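Local coordinates for protein probable hydrogenase maturation factor HypB (Methanocaldococcus jannaschii, PDB 2HF9) that binds GTP as a homodimer and probably hydrolyses it slowly to help insert nickel into the metal centre of [NiFe] hydrogenases, at residues Phe79-Met84 with Ala89-Leu94. Residues are numbered along the deposited sequence; the frame is centred on the assembly and turned at random.
With MG (magnesium ion), chain C; GSP (5'-guanosine-diphosphate-monothiophosphate), chain E.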
loop_
_atom_site.group_PDB
_atom_site.type_symbol
_atom_site.label_atom_id
_atom_site.label_comp_id
_atom_site.label_asym_id
_atom_site.label_seq_id
_atom_site.Cartn_x
_atom_site.Cartn_y
_atom_site.Cartn_z
ATOM N N PHE A 79 -6.392 -9.505 -13.102
ATOM C CA PHE A 79 -5.609 -10.440 -12.279
ATOM C C PHE A 79 -6.445 -11.067 -11.163
ATOM O O PHE A 79 -6.477 -12.288 -11.004
ATOM C CB PHE A 79 -4.365 -9.760 -11.696
ATOM C CG PHE A 79 -3.353 -9.348 -12.733
ATOM C CD1 PHE A 79 -3.238 -8.019 -13.120
ATOM C CD2 PHE A 79 -2.524 -10.293 -13.327
ATOM C CE1 PHE A 79 -2.305 -7.633 -14.083
ATOM C CE2 PHE A 79 -1.595 -9.923 -14.290
ATOM C CZ PHE A 79 -1.485 -8.586 -14.669
ATOM N N ASP A 80 -7.132 -10.225 -10.400
ATOM C CA ASP A 80 -7.936 -10.713 -9.283
ATOM C C ASP A 80 -9.312 -11.199 -9.707
ATOM O O ASP A 80 -9.852 -12.127 -9.101
ATOM C CB ASP A 80 -8.044 -9.649 -8.198
ATOM C CG ASP A 80 -6.715 -9.380 -7.525
ATOM O OD1 ASP A 80 -5.731 -10.105 -7.798
ATOM O OD2 ASP A 80 -6.653 -8.450 -6.706
ATOM N N ALA A 81 -9.877 -10.571 -10.737
ATOM C CA ALA A 81 -11.146 -11.023 -11.305
ATOM C C ALA A 81 -11.035 -12.480 -11.763
ATOM O O ALA A 81 -11.880 -13.308 -11.413
ATOM C CB ALA A 81 -11.573 -10.126 -12.461
ATOM N N GLU A 82 -9.979 -12.785 -12.520
ATOM C CA GLU A 82 -9.732 -14.141 -13.030
ATOM C C GLU A 82 -9.558 -15.163 -11.901
ATOM O O GLU A 82 -10.052 -16.296 -11.994
ATOM C CB GLU A 82 -8.527 -14.157 -13.979
ATOM C CG GLU A 82 -8.815 -13.545 -15.354
ATOM C CD GLU A 82 -7.568 -13.344 -16.204
ATOM O OE1 GLU A 82 -6.519 -13.955 -15.902
ATOM O OE2 GLU A 82 -7.639 -12.572 -17.186
ATOM N N ARG A 83 -8.873 -14.753 -10.833
ATOM C CA ARG A 83 -8.711 -15.590 -9.637
ATOM C C ARG A 83 -10.051 -15.921 -8.980
ATOM O O ARG A 83 -10.311 -17.077 -8.653
ATOM C CB ARG A 83 -7.746 -14.944 -8.631
ATOM C CG ARG A 83 -6.277 -15.228 -8.927
ATOM C CD ARG A 83 -5.326 -14.387 -8.082
ATOM N NE ARG A 83 -5.287 -14.801 -6.677
ATOM C CZ ARG A 83 -4.542 -14.219 -5.739
ATOM N NH1 ARG A 83 -3.761 -13.189 -6.035
ATOM N NH2 ARG A 83 -4.586 -14.667 -4.490
ATOM N N MET A 84 -10.906 -14.915 -8.807
ATOM C CA MET A 84 -12.220 -15.119 -8.191
ATOM C C MET A 84 -13.159 -15.938 -9.068
ATOM O O MET A 84 -13.985 -16.699 -8.559
ATOM C CB MET A 84 -12.865 -13.782 -7.845
ATOM C CG MET A 84 -12.101 -12.996 -6.805
ATOM S SD MET A 84 -12.724 -11.325 -6.671
ATOM C CE MET A 84 -11.384 -10.580 -5.746
ATOM N N ALA A 89 -17.442 -17.759 -8.534
ATOM C CA ALA A 89 -18.192 -16.543 -8.248
ATOM C C ALA A 89 -18.417 -15.762 -9.533
ATOM O O ALA A 89 -17.606 -15.828 -10.460
ATOM C CB ALA A 89 -17.461 -15.683 -7.229
ATOM N N LYS A 90 -19.529 -15.035 -9.585
ATOM C CA LYS A 90 -19.746 -14.055 -10.640
ATOM C C LYS A 90 -18.957 -12.802 -10.274
ATOM O O LYS A 90 -19.048 -12.317 -9.147
ATOM C CB LYS A 90 -21.231 -13.746 -10.803
ATOM C CG LYS A 90 -21.530 -12.836 -11.985
ATOM C CD LYS A 90 -22.646 -13.398 -12.852
ATOM C CE LYS A 90 -22.959 -12.469 -14.021
ATOM N NZ LYS A 90 -21.739 -12.120 -14.812
ATOM N N VAL A 91 -18.169 -12.299 -11.219
ATOM C CA VAL A 91 -17.264 -11.187 -10.945
ATOM C C VAL A 91 -17.496 -10.016 -11.893
ATOM O O VAL A 91 -17.585 -10.194 -13.110
ATOM C CB VAL A 91 -15.778 -11.623 -11.031
ATOM C CG1 VAL A 91 -14.856 -10.499 -10.569
ATOM C CG2 VAL A 91 -15.535 -12.888 -10.216
ATOM N N VAL A 92 -17.604 -8.821 -11.320
ATOM C CA VAL A 92 -17.564 -7.592 -12.097
ATOM C C VAL A 92 -16.208 -6.933 -11.855
ATOM O O VAL A 92 -15.910 -6.515 -10.728
ATOM C CB VAL A 92 -18.711 -6.619 -11.736
ATOM C CG1 VAL A 92 -18.590 -5.326 -12.539
ATOM C CG2 VAL A 92 -20.063 -7.276 -11.987
ATOM N N PRO A 93 -15.372 -6.858 -12.903
ATOM C CA PRO A 93 -14.094 -6.180 -12.742
ATOM C C PRO A 93 -14.247 -4.672 -12.908
ATOM O O PRO A 93 -15.071 -4.212 -13.706
ATOM C CB PRO A 93 -13.244 -6.768 -13.870
ATOM C CG PRO A 93 -14.225 -7.138 -14.934
ATOM C CD PRO A 93 -15.551 -7.401 -14.266
ATOM N N LEU A 94 -13.465 -3.915 -12.147
ATOM C CA LEU A 94 -13.430 -2.465 -12.279
ATOM C C LEU A 94 -11.992 -1.983 -12.405
ATOM O O LEU A 94 -11.220 -2.039 -11.444
ATOM C CB LEU A 94 -14.132 -1.780 -11.095
ATOM C CG LEU A 94 -15.659 -1.878 -10.970
ATOM C CD1 LEU A 94 -16.133 -1.239 -9.667
ATOM C CD2 LEU A 94 -16.373 -1.242 -12.163
HETATM MG MG MG C . -5.894 -8.831 -4.755
HETATM P PG GSP E . -3.431 -6.853 -4.224
HETATM O O3B GSP E . -2.953 -7.977 -3.176
HETATM S S1G GSP E . -3.339 -5.297 -3.488
HETATM O O2G GSP E . -2.460 -6.945 -5.415
HETATM O O3G GSP E . -4.861 -7.175 -4.691
HETATM P PB GSP E . -3.941 -8.819 -2.216
HETATM O O1B GSP E . -4.127 -8.069 -0.957
HETATM O O2B GSP E . -5.214 -9.188 -2.861
HETATM P PA GSP E . -2.976 -11.555 -2.464
HETATM O O1A GSP E . -4.179 -12.345 -2.110
HETATM O O2A GSP E . -2.759 -11.507 -3.933
HETATM O O3A GSP E . -3.012 -10.079 -1.821
HETATM O "O5'" GSP E . -1.724 -12.168 -1.677
HETATM C "C5'" GSP E . -0.437 -11.590 -1.786
HETATM C "C4'" GSP E . 0.629 -12.659 -1.568
HETATM O "O4'" GSP E . 0.663 -13.062 -0.210
HETATM C "C3'" GSP E . 0.394 -13.920 -2.383
HETATM O "O3'" GSP E . 1.667 -14.343 -2.818
HETATM C "C2'" GSP E . -0.176 -14.906 -1.387
HETATM O "O2'" GSP E . 0.171 -16.231 -1.691
HETATM C "C1'" GSP E . 0.488 -14.466 -0.098
HETATM N N9 GSP E . -0.266 -14.690 1.146
HETATM C C8 GSP E . -1.519 -14.236 1.477
HETATM N N7 GSP E . -1.785 -14.632 2.742
HETATM C C5 GSP E . -0.719 -15.313 3.223
HETATM C C6 GSP E . -0.458 -15.926 4.448
HETATM O O6 GSP E . -1.298 -15.905 5.345
HETATM N N1 GSP E . 0.760 -16.552 4.646
HETATM C C2 GSP E . 1.707 -16.574 3.635
HETATM N N2 GSP E . 2.873 -17.182 3.827
HETATM N N3 GSP E . 1.446 -15.962 2.423
HETATM C C4 GSP E . 0.250 -15.342 2.229
HETATM O O HOH W 1 -4.349 -9.942 -5.498
#
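Val91 meets helix 79-84 with both of its methyls: CG1 lies 3.8 Å from Ala81 CB, and CG2 reaches 3.7 Å from Met84 CB. With CG1 anti to the backbone N (chi1 -173°), the fork straddles one turn of the helix. Pro93 CB adds an outer touch, 4.0 Å from Ala81 CB. Of the Met84 side chain, only CB touches the strand; from CG its extended chain runs away from strand 90-94 and packs on Ile55 of helix 51-62 and on Cys70 and Ala72 of strand 68-74. Helix and strand run antiparallel (177°), their axes 8.3 Å apart, as the second half of the beta-alpha-beta unit 68-95, whose last strand is the outermost of this P-loop GTPase's parallel sheet within the chain.

The helix turns a different side to the nucleotide, the gamma-thiophosphate GTP analogue GSP. Asp80 OD2 binds magnesium at 2.1 Å, together with Thr52, Glu125, a water and beta- and gamma-phosphate oxygens; its OD1 hydrogen-bonds that water and pairs with Lys158 of the second subunit. Arg83, its chain bent at chi3, gives GSP O2A a hydrogen bond from NH1 (2.9 Å, 157°) and O1A a weak one from NH2, while Glu56 forms a salt bridge with NH2. Opposing charges thus probably neutralise one another around the triphosphate, whereas the apolar side-chain contacts with the strand set little direction.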